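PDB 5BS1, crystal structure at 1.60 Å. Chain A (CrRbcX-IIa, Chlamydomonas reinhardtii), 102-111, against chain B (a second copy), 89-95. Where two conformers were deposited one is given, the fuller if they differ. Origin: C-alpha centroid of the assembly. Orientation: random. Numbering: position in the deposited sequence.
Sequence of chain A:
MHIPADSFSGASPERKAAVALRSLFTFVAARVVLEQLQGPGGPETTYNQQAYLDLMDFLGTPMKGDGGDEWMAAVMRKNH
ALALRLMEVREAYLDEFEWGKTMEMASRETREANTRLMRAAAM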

# COMPACT_ATOMS: atom_id res chain seq x y z
N THR A 102 8.39 6.98 4.09
CA THR A 102 7.80 5.83 3.44
C THR A 102 8.30 5.67 2.00
O THR A 102 8.72 4.58 1.59
CB THR A 102 6.26 5.95 3.47
OG1 THR A 102 5.83 5.98 4.83
CG2 THR A 102 5.59 4.76 2.78
N MSE A 103 8.26 6.75 1.23
CA MSE A 103 8.70 6.70 -0.18
C MSE A 103 10.21 6.50 -0.26
O MSE A 103 10.69 5.75 -1.09
CB MSE A 103 8.26 7.91 -0.96
CG MSE A 103 8.66 7.87 -2.44
SE MSE A 103 7.81 6.39 -3.40
CE MSE A 103 8.73 6.56 -5.13
N GLU A 104 10.97 7.12 0.64
CA GLU A 104 12.43 6.92 0.64
C GLU A 104 12.83 5.48 0.98
O GLU A 104 13.70 4.91 0.32
CB GLU A 104 13.15 7.94 1.50
CG GLU A 104 14.67 7.83 1.42
CD GLU A 104 15.23 8.03 0.02
OE1 GLU A 104 14.62 8.62 -0.89
OE2 GLU A 104 16.36 7.56 -0.26
N MSE A 105 12.15 4.86 1.95
CA MSE A 105 12.39 3.44 2.26
C MSE A 105 12.06 2.57 1.06
O MSE A 105 12.83 1.68 0.66
CB MSE A 105 11.58 2.93 3.46
CG MSE A 105 12.15 3.41 4.79
SE MSE A 105 11.30 2.50 6.31
CE MSE A 105 9.49 3.27 6.24
N ALA A 106 10.92 2.85 0.43
CA ALA A 106 10.48 2.05 -0.74
C ALA A 106 11.51 2.16 -1.87
O ALA A 106 11.82 1.19 -2.55
CB ALA A 106 9.10 2.48 -1.21
N SER A 107 12.03 3.37 -2.05
CA SER A 107 12.96 3.69 -3.13
C SER A 107 14.32 3.07 -2.84
O SER A 107 14.87 2.34 -3.68
CB SER A 107 13.06 5.20 -3.28
OG SER A 107 11.82 5.75 -3.68
N ARG A 108 14.86 3.36 -1.67
CA ARG A 108 16.16 2.82 -1.28
C ARG A 108 16.14 1.28 -1.33
O ARG A 108 17.05 0.67 -1.87
CB ARG A 108 16.53 3.29 0.12
CG ARG A 108 17.83 2.67 0.63
CD ARG A 108 18.23 3.15 2.00
NE ARG A 108 17.28 2.81 3.05
CZ ARG A 108 16.45 3.68 3.63
NH1 ARG A 108 16.42 4.95 3.25
NH2 ARG A 108 15.66 3.27 4.62
N GLU A 109 15.10 0.68 -0.77
CA GLU A 109 15.07 -0.80 -0.71
C GLU A 109 14.84 -1.43 -2.08
O GLU A 109 15.21 -2.60 -2.29
CB GLU A 109 14.10 -1.27 0.37
CG GLU A 109 14.60 -0.88 1.76
CD GLU A 109 13.74 -1.39 2.90
OE1 GLU A 109 12.69 -2.02 2.66
OE2 GLU A 109 14.14 -1.17 4.06
N THR A 110 14.22 -0.70 -3.01
CA THR A 110 14.13 -1.16 -4.40
C THR A 110 15.52 -1.20 -5.04
O THR A 110 15.91 -2.20 -5.65
CB THR A 110 13.19 -0.30 -5.24
OG1 THR A 110 11.85 -0.42 -4.74
CG2 THR A 110 13.20 -0.73 -6.69
N ARG A 111 16.26 -0.11 -4.88
CA ARG A 111 17.65 -0.06 -5.37
C ARG A 111 18.50 -1.15 -4.76
O ARG A 111 19.27 -1.84 -5.46
CB ARG A 111 18.24 1.34 -5.12
CG ARG A 111 17.57 2.43 -5.94
CD ARG A 111 18.29 3.77 -5.80
NE ARG A 111 18.21 4.33 -4.45
CZ ARG A 111 17.32 5.26 -4.07
NH1 ARG A 111 16.44 5.76 -4.93
NH2 ARG A 111 17.33 5.70 -2.82
N VAL B 89 13.32 -1.30 -15.03
CA VAL B 89 12.08 -0.58 -15.15
C VAL B 89 11.53 -0.25 -13.77
O VAL B 89 11.08 0.88 -13.55
CB VAL B 89 11.06 -1.37 -15.99
CG1 VAL B 89 9.69 -0.75 -15.95
CG2 VAL B 89 11.53 -1.47 -17.45
N ARG B 90 11.57 -1.19 -12.83
CA ARG B 90 11.04 -0.86 -11.49
C ARG B 90 11.88 0.22 -10.78
O ARG B 90 11.34 1.01 -10.05
CB ARG B 90 10.85 -2.10 -10.62
CG ARG B 90 12.11 -2.69 -10.02
CD ARG B 90 11.76 -3.92 -9.18
NE ARG B 90 12.95 -4.52 -8.59
CZ ARG B 90 12.92 -5.48 -7.67
NH1 ARG B 90 11.78 -5.99 -7.21
NH2 ARG B 90 14.07 -5.95 -7.17
N GLU B 91 13.18 0.27 -11.05
CA GLU B 91 14.03 1.33 -10.52
C GLU B 91 13.78 2.67 -11.22
O GLU B 91 13.65 3.71 -10.55
CB GLU B 91 15.50 0.91 -10.63
CG GLU B 91 16.44 1.94 -10.01
CD GLU B 91 17.83 1.42 -9.67
OE1 GLU B 91 18.04 0.18 -9.53
OE2 GLU B 91 18.73 2.29 -9.50
N ALA B 92 13.64 2.65 -12.54
CA ALA B 92 13.30 3.85 -13.29
C ALA B 92 11.96 4.41 -12.81
O ALA B 92 11.74 5.64 -12.76
CB ALA B 92 13.27 3.58 -14.78
N TYR B 93 11.06 3.53 -12.41
CA TYR B 93 9.71 3.95 -12.05
C TYR B 93 9.72 4.79 -10.77
O TYR B 93 8.80 5.57 -10.54
CB TYR B 93 8.76 2.76 -11.95
CG TYR B 93 7.33 3.15 -11.76
CD1 TYR B 93 6.64 2.77 -10.61
CD2 TYR B 93 6.66 3.86 -12.73
CE1 TYR B 93 5.33 3.13 -10.43
CE2 TYR B 93 5.32 4.22 -12.58
CZ TYR B 93 4.66 3.84 -11.42
OH TYR B 93 3.33 4.22 -11.25
N LEU B 94 10.73 4.62 -9.94
CA LEU B 94 10.85 5.41 -8.71
C LEU B 94 10.81 6.91 -9.01
O LEU B 94 10.36 7.69 -8.18
CB LEU B 94 12.14 5.09 -8.00
CG LEU B 94 12.32 3.65 -7.55
CD1 LEU B 94 13.72 3.44 -7.00
CD2 LEU B 94 11.26 3.31 -6.52
N ASP B 95 11.30 7.30 -10.18
CA ASP B 95 11.35 8.71 -10.57
C ASP B 95 10.10 9.18 -11.28
O ASP B 95 9.95 10.38 -11.52
CB ASP B 95 12.59 8.97 -11.45
CG ASP B 95 13.88 8.81 -10.68
OD1 ASP B 95 13.89 9.07 -9.46
OD2 ASP B 95 14.88 8.36 -11.30
O HOH W 1 20.18 -0.43 -8.20

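Residues 102-111 of chain A form an uninterrupted piece of a longer helix, while chain B contributes a short run of a helix that began earlier in the chain. The two helices run roughly antiparallel, their N-to-C directions 152° apart, and their axes come no closer than 9.8 Å. The backbones draw nearer at two points: Ser A107 CA lies 6.2 Å from Leu B94 CA, and Arg A111 CA lies 6.4 Å from Glu B91 CA. A step of four residues on chain A thus matches a step of three in the reverse direction on chain B.

No direct hydrogen bond or salt bridge crosses between the stretches; packing and one bridging water join them, with 349 Å² buried in all. Leu B94 has the largest share. Its CA-to-CB bond points toward chain A, and its branched end reaches several residues at once. Leu B94 CD1 sits 3.7 Å from Ser A107 O, 4.2 Å from Thr A110 CB and 4.1 Å from Arg A111 CG, while Leu B94 CD2 lies 4.3 Å from Met A103 CE. The selenomethionine Met A103 starts out sideways, but its long, flexible chain brings its end nearer, placing Met A103 CE 3.6 Å from Leu B94 O.

Ser A107 and Thr A110 can lie in this largely apolar contact because their hydroxyls have partners within their own helix, and Thr A110 OG1 has another elsewhere in the structure. Both adopt the m rotamer, and each donates to the carbonyl four residues earlier: Ser A107 OG to Met A103 O at 2.8 Å, Thr A110 OG1 to Ala A106 O at 2.7 Å. Serine adds little bulk where the backbones come near, and Ser A107 OG is 3.8 Å from Leu B94 CD2. Threonine, directed toward chain B, adds a methyl group: Thr A110 CG2 packs 4.0 Å from Arg B90 CG and lies oblique to the guanidinium of that arginine, whose nitrogens are hydrogen-bonded elsewhere in the structure.

Arg A111 and Glu B91, both partly exposed, meet without pairing their charges. The contact is instead between Arg A111 CG and Glu B91 OE2, 3.7 Å apart. Arg A111 NH2 turns back along its own helix to a salt bridge with Glu A104 OE2 at 3.3 Å, including a weak hydrogen bond. Water 1 completes the join, donating to Arg A111 O at 3.2 Å and to Glu B91 OE1 at 2.6 Å.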